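Local coordinates for protein L-talarate/galactarate dehydratase (Salmonella typhimurium, PDB 2PP1) that dehydrates L-talarate and galactarate to 5-keto-4-deoxy-D-glucarate and, in competition with dehydration, epimerises L-talarate to galactarate, using one magnesium ion per subunit, at residues P327-E332 against F350-P355; F78-R83 against Q299-R304; Q163-S168 against G193-V198. All coordinates share one frame; numbering follows the deposited sequence.

Interaction 1. Residues P327-E332 against F350-P355. With LLH ((2R,3S,4R)-2,3,4-trihydroxy-5-(hydroxyamino)-5-oxopentanoic acid), chain H.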
loop_
_atom_site.group_PDB
_atom_site.type_symbol
_atom_site.label_atom_id
_atom_site.label_comp_id
_atom_site.label_asym_id
_atom_site.label_seq_id
_atom_site.Cartn_x
_atom_site.Cartn_y
_atom_site.Cartn_z
ATOM N N PRO A 327 -12.453 -0.719 12.203
ATOM C CA PRO A 327 -13.013 -1.713 11.278
ATOM C C PRO A 327 -14.249 -2.376 11.865
ATOM O O PRO A 327 -14.360 -2.523 13.076
ATOM C CB PRO A 327 -11.862 -2.703 11.094
ATOM C CG PRO A 327 -10.644 -1.828 11.289
ATOM C CD PRO A 327 -11.036 -1.010 12.484
ATOM N N HIS A 328 -15.171 -2.780 10.999
ATOM C CA HIS A 328 -16.408 -3.420 11.443
ATOM C C HIS A 328 -16.409 -4.938 11.356
ATOM O O HIS A 328 -16.044 -5.505 10.327
ATOM C CB HIS A 328 -17.580 -2.862 10.623
ATOM C CG HIS A 328 -18.818 -3.706 10.662
ATOM N ND1 HIS A 328 -19.078 -4.684 9.729
ATOM C CD2 HIS A 328 -19.875 -3.703 11.508
ATOM C CE1 HIS A 328 -20.245 -5.246 9.997
ATOM N NE2 HIS A 328 -20.747 -4.668 11.070
ATOM N N PHE A 329 -16.807 -5.587 12.447
ATOM C CA PHE A 329 -16.928 -7.046 12.485
ATOM C C PHE A 329 -15.612 -7.746 12.124
ATOM O O PHE A 329 -14.524 -7.177 12.298
ATOM C CB PHE A 329 -18.049 -7.446 11.512
ATOM C CG PHE A 329 -18.604 -8.840 11.721
ATOM C CD1 PHE A 329 -19.054 -9.251 12.969
ATOM C CD2 PHE A 329 -18.722 -9.718 10.646
ATOM C CE1 PHE A 329 -19.624 -10.527 13.143
ATOM C CE2 PHE A 329 -19.284 -10.986 10.804
ATOM C CZ PHE A 329 -19.737 -11.393 12.055
ATOM N N ALA A 330 -15.725 -8.984 11.641
ATOM C CA ALA A 330 -14.582 -9.810 11.226
ATOM C C ALA A 330 -13.252 -9.477 11.902
ATOM O O ALA A 330 -12.248 -9.203 11.227
ATOM C CB ALA A 330 -14.417 -9.730 9.702
ATOM N N MET A 331 -13.233 -9.520 13.229
ATOM C CA MET A 331 -12.003 -9.207 13.948
ATOM C C MET A 331 -10.863 -10.153 13.555
ATOM O O MET A 331 -9.687 -9.769 13.599
ATOM C CB MET A 331 -12.240 -9.280 15.457
ATOM C CG MET A 331 -12.680 -10.646 15.954
ATOM S SD MET A 331 -13.156 -10.597 17.685
ATOM C CE MET A 331 -13.138 -12.407 18.083
ATOM N N GLU A 332 -11.209 -11.377 13.163
ATOM C CA GLU A 332 -10.197 -12.357 12.769
ATOM C C GLU A 332 -9.327 -11.820 11.630
ATOM O O GLU A 332 -8.182 -12.232 11.462
ATOM C CB GLU A 332 -10.855 -13.674 12.332
ATOM C CG GLU A 332 -11.627 -14.425 13.433
ATOM C CD GLU A 332 -12.923 -13.739 13.844
ATOM O OE1 GLU A 332 -13.412 -12.860 13.092
ATOM O OE2 GLU A 332 -13.462 -14.095 14.916
ATOM N N PHE A 350 -17.064 -9.786 18.532
ATOM C CA PHE A 350 -18.275 -10.599 18.446
ATOM C C PHE A 350 -17.681 -11.988 18.683
ATOM O O PHE A 350 -16.545 -12.237 18.275
ATOM C CB PHE A 350 -18.883 -10.603 17.037
ATOM C CG PHE A 350 -19.780 -9.431 16.732
ATOM C CD1 PHE A 350 -19.247 -8.198 16.362
ATOM C CD2 PHE A 350 -21.167 -9.584 16.757
ATOM C CE1 PHE A 350 -20.078 -7.134 16.015
ATOM C CE2 PHE A 350 -22.011 -8.525 16.412
ATOM C CZ PHE A 350 -21.467 -7.298 16.039
ATOM N N GLU A 351 -18.422 -12.887 19.324
ATOM C CA GLU A 351 -17.909 -14.239 19.555
ATOM C C GLU A 351 -18.453 -15.177 18.482
ATOM O O GLU A 351 -18.026 -16.325 18.376
ATOM C CB GLU A 351 -18.332 -14.754 20.938
ATOM C CG GLU A 351 -19.843 -14.913 21.115
ATOM C CD GLU A 351 -20.519 -13.652 21.640
ATOM O OE1 GLU A 351 -20.187 -12.548 21.175
ATOM O OE2 GLU A 351 -21.388 -13.772 22.523
ATOM N N TRP A 352 -19.384 -14.665 17.682
ATOM C CA TRP A 352 -20.051 -15.434 16.630
ATOM C C TRP A 352 -19.192 -16.333 15.752
ATOM O O TRP A 352 -19.574 -17.465 15.481
ATOM C CB TRP A 352 -20.850 -14.494 15.712
ATOM C CG TRP A 352 -21.891 -13.685 16.400
ATOM C CD1 TRP A 352 -22.212 -13.708 17.727
ATOM C CD2 TRP A 352 -22.755 -12.711 15.794
ATOM N NE1 TRP A 352 -23.223 -12.807 17.989
ATOM C CE2 TRP A 352 -23.575 -12.183 16.820
ATOM C CE3 TRP A 352 -22.916 -12.236 14.485
ATOM C CZ2 TRP A 352 -24.544 -11.200 16.576
ATOM C CZ3 TRP A 352 -23.887 -11.251 14.241
ATOM C CH2 TRP A 352 -24.684 -10.749 15.283
ATOM N N LEU A 353 -18.046 -15.838 15.296
ATOM C CA LEU A 353 -17.200 -16.633 14.411
ATOM C C LEU A 353 -16.195 -17.545 15.101
ATOM O O LEU A 353 -15.500 -18.299 14.429
ATOM C CB LEU A 353 -16.449 -15.724 13.430
ATOM C CG LEU A 353 -17.255 -14.684 12.638
ATOM C CD1 LEU A 353 -16.352 -14.106 11.556
ATOM C CD2 LEU A 353 -18.482 -15.311 12.001
ATOM N N ASN A 354 -16.111 -17.480 16.426
ATOM C CA ASN A 354 -15.164 -18.317 17.165
ATOM C C ASN A 354 -15.201 -19.805 16.781
ATOM O O ASN A 354 -14.151 -20.420 16.593
ATOM C CB ASN A 354 -15.391 -18.190 18.680
ATOM C CG ASN A 354 -15.039 -16.814 19.222
ATOM O OD1 ASN A 354 -14.295 -16.052 18.594
ATOM N ND2 ASN A 354 -15.555 -16.497 20.407
ATOM N N PRO A 355 -16.407 -20.401 16.672
ATOM C CA PRO A 355 -16.575 -21.817 16.317
ATOM C C PRO A 355 -16.034 -22.229 14.945
ATOM O O PRO A 355 -15.805 -23.415 14.700
ATOM C CB PRO A 355 -18.090 -22.027 16.399
ATOM C CG PRO A 355 -18.543 -20.975 17.343
ATOM C CD PRO A 355 -17.717 -19.786 16.939
HETATM O O5A LLH H . -27.909 -7.360 13.477
HETATM C C5 LLH H . -27.218 -6.928 12.524
HETATM O O5B LLH H . -27.678 -6.500 11.430
HETATM C C4 LLH H . -25.692 -6.910 12.686
HETATM O O4 LLH H . -25.292 -7.682 13.817
HETATM C C3 LLH H . -25.216 -5.459 12.810
HETATM O O3 LLH H . -25.891 -4.810 13.904
HETATM C C2 LLH H . -23.688 -5.346 13.044
HETATM O O2 LLH H . -23.087 -5.794 11.824
HETATM C C1 LLH H . -23.177 -3.930 13.383
HETATM O O1 LLH H . -23.639 -2.929 12.853
HETATM N N LLH H . -22.204 -3.863 14.318
HETATM O ON LLH H . -21.361 -2.769 14.451
HETATM O O HOH W 1 -12.327 -15.837 16.731
#
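At the mouth of the modified TIM barrel of the mandelate racemase branch of the enolase superfamily, F329, just after the catalytic H328, drives its ring edge into the face of F350. The pair is T-shaped: the ring planes stand at 86°, and the closest approach, F329 CD1 to F350 CD1, is 3.6 Å. With CG of F329 anti to the backbone N (chi1 -162°), the ring reaches across to the loop that follows strand 346-349. It meets a small aromatic and aliphatic wall there. F329 CE1 comes within 3.9 Å of W352 CE3, and F329 CZ meets L353 CD2, a methyl arriving from the opposite direction. The wall has its own internal packing, since F350 CD2 lies over the centre of the W352 face. K82 adds cation-pi contacts to both phenylalanines.

A type I turn from E351 to N354 carries W352, L353 and N354 past the start of helix 331-340. M331, extended beyond CG, brings its terminal methyl CE 3.4 Å from F350 O. From the same helical turn E332 bends at chi2, so that OE1 lies 3.5 Å from L353 CD1. Its other oxygen turns to solvent: one water sits within bonding distance of E332 OE2 (2.8 Å) and of N354 OD1, though it has other acceptors in reach. N354 further packs on A13 of the second subunit, which places this end of the contact at the interface with that subunit.

The same phenylalanine also packs on the catalytic residue before it. CB of F329 lies over one face of the H328 imidazole, while the edge of that ring serves the bound hydroxamate: H328 NE2 and O2 of the ligand share a hydrogen bond of 2.7 Å.

Interaction 2. Residues F78-R83 against Q299-R304. With LLH ((2R,3S,4R)-2,3,4-trihydroxy-5-(hydroxyamino)-5-oxopentanoic acid), chain H.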
loop_
_atom_site.group_PDB
_atom_site.type_symbol
_atom_site.label_atom_id
_atom_site.label_comp_id
_atom_site.label_asym_id
_atom_site.label_seq_id
_atom_site.Cartn_x
_atom_site.Cartn_y
_atom_site.Cartn_z
ATOM N N PHE A 78 -12.219 -15.443 3.830
ATOM C CA PHE A 78 -13.672 -15.499 3.771
ATOM C C PHE A 78 -14.356 -14.130 3.728
ATOM O O PHE A 78 -13.741 -13.092 3.999
ATOM C CB PHE A 78 -14.193 -16.271 4.984
ATOM C CG PHE A 78 -14.059 -15.521 6.290
ATOM C CD1 PHE A 78 -15.060 -14.646 6.715
ATOM C CD2 PHE A 78 -12.917 -15.661 7.077
ATOM C CE1 PHE A 78 -14.923 -13.918 7.905
ATOM C CE2 PHE A 78 -12.768 -14.940 8.269
ATOM C CZ PHE A 78 -13.775 -14.066 8.681
ATOM N N SER A 79 -15.627 -14.151 3.347
ATOM C CA SER A 79 -16.469 -12.962 3.354
ATOM C C SER A 79 -17.746 -13.502 3.997
ATOM O O SER A 79 -17.803 -14.682 4.381
ATOM C CB SER A 79 -16.727 -12.394 1.947
ATOM O OG SER A 79 -17.505 -13.259 1.148
ATOM N N TYR A 80 -18.772 -12.673 4.125
ATOM C CA TYR A 80 -19.975 -13.119 4.791
ATOM C C TYR A 80 -21.139 -12.259 4.382
ATOM O O TYR A 80 -20.988 -11.281 3.652
ATOM C CB TYR A 80 -19.801 -12.971 6.306
ATOM C CG TYR A 80 -19.838 -11.507 6.736
ATOM C CD1 TYR A 80 -21.041 -10.887 7.095
ATOM C CD2 TYR A 80 -18.682 -10.716 6.688
ATOM C CE1 TYR A 80 -21.095 -9.516 7.385
ATOM C CE2 TYR A 80 -18.724 -9.346 6.978
ATOM C CZ TYR A 80 -19.932 -8.750 7.323
ATOM O OH TYR A 80 -19.988 -7.396 7.590
ATOM N N SER A 81 -22.308 -12.629 4.885
ATOM C CA SER A 81 -23.507 -11.857 4.635
ATOM C C SER A 81 -24.454 -12.022 5.806
ATOM O O SER A 81 -24.691 -13.143 6.267
ATOM C CB SER A 81 -24.202 -12.305 3.347
ATOM O OG SER A 81 -25.370 -11.522 3.139
ATOM N N LYS A 82 -24.959 -10.901 6.315
ATOM C CA LYS A 82 -25.924 -10.929 7.401
ATOM C C LYS A 82 -27.222 -10.632 6.670
ATOM O O LYS A 82 -27.453 -9.499 6.227
ATOM C CB LYS A 82 -25.603 -9.860 8.453
ATOM C CG LYS A 82 -24.313 -10.143 9.223
ATOM C CD LYS A 82 -24.090 -9.158 10.377
ATOM C CE LYS A 82 -22.751 -9.422 11.083
ATOM N NZ LYS A 82 -22.484 -8.517 12.242
ATOM N N ARG A 83 -28.037 -11.679 6.529
ATOM C CA ARG A 83 -29.312 -11.662 5.810
ATOM C C ARG A 83 -28.991 -11.981 4.350
ATOM O O ARG A 83 -27.881 -12.426 4.055
ATOM C CB ARG A 83 -30.048 -10.321 5.966
ATOM C CG ARG A 83 -30.495 -10.073 7.410
ATOM C CD ARG A 83 -31.382 -8.858 7.571
ATOM N NE ARG A 83 -31.787 -8.690 8.972
ATOM C CZ ARG A 83 -31.006 -8.184 9.928
ATOM N NH1 ARG A 83 -29.770 -7.785 9.642
ATOM N NH2 ARG A 83 -31.456 -8.080 11.174
ATOM N N GLN A 299 -14.956 3.358 9.264
ATOM C CA GLN A 299 -15.175 1.961 9.602
ATOM C C GLN A 299 -15.343 1.043 8.392
ATOM O O GLN A 299 -16.459 0.635 8.055
ATOM C CB GLN A 299 -16.399 1.859 10.517
ATOM C CG GLN A 299 -16.283 2.732 11.757
ATOM C CD GLN A 299 -17.501 2.678 12.657
ATOM O OE1 GLN A 299 -18.581 3.174 12.303
ATOM N NE2 GLN A 299 -17.335 2.083 13.837
ATOM N N PRO A 300 -14.230 0.689 7.730
ATOM C CA PRO A 300 -14.321 -0.190 6.563
ATOM C C PRO A 300 -14.517 -1.631 7.037
ATOM O O PRO A 300 -14.327 -1.936 8.211
ATOM C CB PRO A 300 -12.973 -0.003 5.862
ATOM C CG PRO A 300 -12.292 1.148 6.620
ATOM C CD PRO A 300 -12.829 1.046 7.999
ATOM N N ASP A 301 -14.910 -2.499 6.109
ATOM C CA ASP A 301 -15.152 -3.911 6.387
ATOM C C ASP A 301 -14.492 -4.623 5.200
ATOM O O ASP A 301 -14.999 -4.571 4.079
ATOM C CB ASP A 301 -16.665 -4.151 6.425
ATOM C CG ASP A 301 -17.034 -5.619 6.637
ATOM O OD1 ASP A 301 -16.512 -6.480 5.898
ATOM O OD2 ASP A 301 -17.857 -5.904 7.534
ATOM N N ALA A 302 -13.354 -5.266 5.439
ATOM C CA ALA A 302 -12.629 -5.931 4.359
ATOM C C ALA A 302 -13.525 -6.838 3.505
ATOM O O ALA A 302 -13.526 -6.746 2.272
ATOM C CB ALA A 302 -11.441 -6.714 4.922
ATOM N N PRO A 303 -14.281 -7.739 4.142
ATOM C CA PRO A 303 -15.151 -8.616 3.346
ATOM C C PRO A 303 -16.120 -7.817 2.482
ATOM O O PRO A 303 -16.283 -8.099 1.297
ATOM C CB PRO A 303 -15.866 -9.442 4.406
ATOM C CG PRO A 303 -14.775 -9.592 5.471
ATOM C CD PRO A 303 -14.231 -8.175 5.549
ATOM N N ARG A 304 -16.740 -6.800 3.078
ATOM C CA ARG A 304 -17.708 -5.968 2.370
ATOM C C ARG A 304 -17.171 -5.130 1.225
ATOM O O ARG A 304 -17.857 -4.974 0.213
ATOM C CB ARG A 304 -18.433 -5.033 3.350
ATOM C CG ARG A 304 -19.415 -5.729 4.289
ATOM C CD ARG A 304 -20.792 -5.139 4.146
ATOM N NE ARG A 304 -21.806 -5.817 4.949
ATOM C CZ ARG A 304 -22.143 -5.473 6.186
ATOM N NH1 ARG A 304 -21.537 -4.455 6.782
ATOM N NH2 ARG A 304 -23.113 -6.125 6.814
HETATM O O5A LLH H . -27.909 -7.360 13.477
HETATM C C5 LLH H . -27.218 -6.928 12.524
HETATM O O5B LLH H . -27.678 -6.500 11.430
HETATM C C4 LLH H . -25.692 -6.910 12.686
HETATM O O4 LLH H . -25.292 -7.682 13.817
HETATM C C3 LLH H . -25.216 -5.459 12.810
HETATM O O3 LLH H . -25.891 -4.810 13.904
HETATM C C2 LLH H . -23.688 -5.346 13.044
HETATM O O2 LLH H . -23.087 -5.794 11.824
HETATM C C1 LLH H . -23.177 -3.930 13.383
HETATM O O1 LLH H . -23.639 -2.929 12.853
HETATM N N LLH H . -22.204 -3.863 14.318
HETATM O ON LLH H . -21.361 -2.769 14.451
#
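Y80 and D301 approach from opposite directions, phenol against carboxylate, where an edge strand, 74-81, of the antiparallel sheet of the N-terminal domain meets a short helical turn of the barrel. Y80 OH donates to D301 OD2 over 2.6 Å. The acceptor lies at the edge of the tyrosine ring, near its plane, and is used on its syn side, although the donor stands 33° out of the carboxylate plane. R304 approaches the same hydroxyl quite differently. Its guanidinium turns one face to the phenol oxygen, which sits over its centre, Y80 OH being 3.2 Å from R304 CZ. This is a packing contact: neither R304 NH1 nor NH2 is angled to bond the oxygen, and NH1 instead donates to E278 O.

Nearer the backbone of the strand, P303 fills the angle between strand and turn. Its CB touches Y80 CD2 at 3.8 Å and S79 CA at 3.7 Å.

Further along the strand, K82 runs extended beyond CG to the bound hydroxamate, where NZ donates to ligand O2 over 2.8 Å and more weakly to O4. R83 NH1 grips O5B of the ligand carboxylate at 3.0 Å.

D301 OD2 also accepts from H328 ND1, so one oxygen ties a tyrosine of the N-terminal domain to the catalytic histidine. D301 is thought to raise the basicity of that histidine, and the Y80 bond, from the second shell, would limit where the carboxylate can lie.

Interaction 3. Residues Q163-S168 against G193-V198. With LLH ((2R,3S,4R)-2,3,4-trihydroxy-5-(hydroxyamino)-5-oxopentanoic acid), chain H.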
loop_
_atom_site.group_PDB
_atom_site.type_symbol
_atom_site.label_atom_id
_atom_site.label_comp_id
_atom_site.label_asym_id
_atom_site.label_seq_id
_atom_site.Cartn_x
_atom_site.Cartn_y
_atom_site.Cartn_z
ATOM N N GLN A 163 -6.762 -1.993 20.875
ATOM C CA GLN A 163 -7.890 -1.749 21.784
ATOM C C GLN A 163 -9.096 -2.482 21.218
ATOM O O GLN A 163 -9.348 -2.430 20.018
ATOM C CB GLN A 163 -8.219 -0.262 21.848
ATOM C CG GLN A 163 -7.062 0.614 22.227
ATOM C CD GLN A 163 -7.422 2.079 22.151
ATOM O OE1 GLN A 163 -7.839 2.579 21.103
ATOM N NE2 GLN A 163 -7.258 2.778 23.258
ATOM N N CYS A 164 -9.859 -3.135 22.083
ATOM C CA CYS A 164 -10.996 -3.911 21.623
ATOM C C CYS A 164 -12.245 -3.645 22.445
ATOM O O CYS A 164 -12.195 -3.599 23.673
ATOM C CB CYS A 164 -10.629 -5.397 21.682
ATOM S SG CYS A 164 -11.878 -6.488 21.008
ATOM N N TYR A 165 -13.369 -3.465 21.765
ATOM C CA TYR A 165 -14.630 -3.210 22.449
ATOM C C TYR A 165 -15.637 -4.266 22.005
ATOM O O TYR A 165 -15.534 -4.803 20.904
ATOM C CB TYR A 165 -15.156 -1.801 22.108
ATOM C CG TYR A 165 -15.754 -1.688 20.717
ATOM C CD1 TYR A 165 -17.099 -1.992 20.483
ATOM C CD2 TYR A 165 -14.964 -1.319 19.631
ATOM C CE1 TYR A 165 -17.639 -1.932 19.202
ATOM C CE2 TYR A 165 -15.492 -1.255 18.352
ATOM C CZ TYR A 165 -16.831 -1.560 18.142
ATOM O OH TYR A 165 -17.342 -1.481 16.869
ATOM N N ASN A 166 -16.614 -4.555 22.856
ATOM C CA ASN A 166 -17.627 -5.552 22.512
ATOM C C ASN A 166 -18.925 -4.939 22.002
ATOM O O ASN A 166 -19.358 -3.893 22.477
ATOM C CB ASN A 166 -17.945 -6.449 23.712
ATOM C CG ASN A 166 -19.187 -7.294 23.475
ATOM O OD1 ASN A 166 -20.306 -6.890 23.811
ATOM N ND2 ASN A 166 -19.000 -8.462 22.861
ATOM N N THR A 167 -19.546 -5.624 21.043
ATOM C CA THR A 167 -20.804 -5.181 20.450
ATOM C C THR A 167 -21.944 -6.181 20.674
ATOM O O THR A 167 -23.094 -5.780 20.861
ATOM C CB THR A 167 -20.658 -4.980 18.919
ATOM O OG1 THR A 167 -19.744 -3.914 18.659
ATOM C CG2 THR A 167 -22.007 -4.645 18.288
ATOM N N SER A 168 -21.618 -7.474 20.665
ATOM C CA SER A 168 -22.622 -8.526 20.818
ATOM C C SER A 168 -23.450 -8.491 22.087
ATOM O O SER A 168 -24.542 -9.059 22.120
ATOM C CB SER A 168 -21.973 -9.911 20.693
ATOM O OG SER A 168 -21.033 -10.111 21.727
ATOM N N GLY A 193 -13.793 -1.850 25.982
ATOM C CA GLY A 193 -14.862 -0.901 25.735
ATOM C C GLY A 193 -16.192 -1.575 25.451
ATOM O O GLY A 193 -16.245 -2.761 25.139
ATOM N N ILE A 194 -17.266 -0.800 25.534
ATOM C CA ILE A 194 -18.620 -1.302 25.315
ATOM C C ILE A 194 -19.379 -0.450 24.297
ATOM O O ILE A 194 -19.353 0.791 24.355
ATOM C CB ILE A 194 -19.435 -1.271 26.635
ATOM C CG1 ILE A 194 -18.819 -2.225 27.671
ATOM C CG2 ILE A 194 -20.892 -1.613 26.362
ATOM C CD1 ILE A 194 -18.872 -3.691 27.295
ATOM N N LYS A 195 -20.050 -1.111 23.358
ATOM C CA LYS A 195 -20.845 -0.389 22.380
ATOM C C LYS A 195 -22.301 -0.789 22.623
ATOM O O LYS A 195 -22.621 -1.977 22.716
ATOM C CB LYS A 195 -20.445 -0.746 20.944
ATOM C CG LYS A 195 -21.167 0.105 19.887
ATOM C CD LYS A 195 -21.281 -0.602 18.530
ATOM C CE LYS A 195 -20.083 -0.361 17.647
ATOM N NZ LYS A 195 -20.202 -1.062 16.339
ATOM N N LEU A 196 -23.174 0.210 22.724
ATOM C CA LEU A 196 -24.584 -0.024 22.961
ATOM C C LEU A 196 -25.394 0.324 21.722
ATOM O O LEU A 196 -25.206 1.392 21.131
ATOM C CB LEU A 196 -25.069 0.833 24.136
ATOM C CG LEU A 196 -26.555 0.704 24.490
ATOM C CD1 LEU A 196 -26.843 -0.706 25.000
ATOM C CD2 LEU A 196 -26.918 1.733 25.544
ATOM N N LYS A 197 -26.294 -0.571 21.325
ATOM C CA LYS A 197 -27.148 -0.306 20.172
ATOM C C LYS A 197 -28.243 0.680 20.563
ATOM O O LYS A 197 -28.876 0.534 21.614
ATOM C CB LYS A 197 -27.798 -1.601 19.664
ATOM C CG LYS A 197 -26.827 -2.604 19.060
ATOM C CD LYS A 197 -26.132 -2.020 17.839
ATOM C CE LYS A 197 -25.375 -3.096 17.076
ATOM N NZ LYS A 197 -24.900 -2.622 15.759
ATOM N N VAL A 198 -28.457 1.694 19.729
ATOM C CA VAL A 198 -29.510 2.677 19.988
ATOM C C VAL A 198 -30.244 2.928 18.682
ATOM O O VAL A 198 -30.037 2.211 17.707
ATOM C CB VAL A 198 -28.945 4.019 20.528
ATOM C CG1 VAL A 198 -28.256 3.783 21.870
ATOM C CG2 VAL A 198 -27.972 4.629 19.530
HETATM O O5A LLH H . -27.909 -7.360 13.477
HETATM C C5 LLH H . -27.218 -6.928 12.524
HETATM O O5B LLH H . -27.678 -6.500 11.430
HETATM C C4 LLH H . -25.692 -6.910 12.686
HETATM O O4 LLH H . -25.292 -7.682 13.817
HETATM C C3 LLH H . -25.216 -5.459 12.810
HETATM O O3 LLH H . -25.891 -4.810 13.904
HETATM C C2 LLH H . -23.688 -5.346 13.044
HETATM O O2 LLH H . -23.087 -5.794 11.824
HETATM C C1 LLH H . -23.177 -3.930 13.383
HETATM O O1 LLH H . -23.639 -2.929 12.853
HETATM N N LLH H . -22.204 -3.863 14.318
HETATM O ON LLH H . -21.361 -2.769 14.451
HETATM O O HOH W 2 -22.001 -4.359 24.257
HETATM O O HOH W 3 -24.254 -3.434 20.643
#
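K195 leaves its strand beside Y165 and runs along it toward the bound ligand. CB rests 3.5 Å from Y165 CE1. CG continues past the same ring carbon, and CD comes to T167 OG1 at 3.7 Å, the two side chains lying side by side; that hydroxyl bonds to E348. At chi3 (-88°) the chain bends, turning CE to within 3.1 Å of Y165 OH. K195 NZ then makes a weak hydrogen bond to Y165 OH at 2.9 Å. The same K195 NZ lies 2.8 Å from ON of the bound hydroxamate, LLH. Salt bridges to E252 and E348 gather round this ammonium, anchoring it among acidic groups of the metal and substrate site.

Two residues on, K197, the proton acceptor, packs CE against T167 CG2 and donates from NZ to ligand O3 over 3.0 Å; D226 is a further partner. Two backbone bonds fix the pairing beside K195: N166 N donates to G193 O at 2.9 Å, and K195 N donates to N166 O at 3.0 Å. Beyond this bridge, one water donates to both T167 O and K195 O.

Strands 163-166 and 194-197 run parallel with a 33° twist, as the two strands of a beta-alpha-beta unit whose connection contains helix 176-188. Strand 161-166 pairs on with 346-349, strand 194-197 with 223-226, and I194 and L196 pack outward on helix 203-217.

All three contacts are buried and converge on one ligand, yet each uses different chemistry. Interaction 3 is strand pairing within the barrel wall and supplies lysines. Interaction 1 joins the loop and first turn of helix 331-340 to the loop after strand 346-349, largely through aromatic packing, and presents the histidine. Interaction 2 alone bridges the N-terminal domain and the barrel, with a polar network beside a proline. Interactions 1 and 2 meet directly, H328 N bonding to P300 O, while F350 of interaction 1 packs on T167 of interaction 3. Interactions 2 and 3 do not touch and are related through the ligand. Interactions 1 and 3 also border the second subunit; interaction 2 does not.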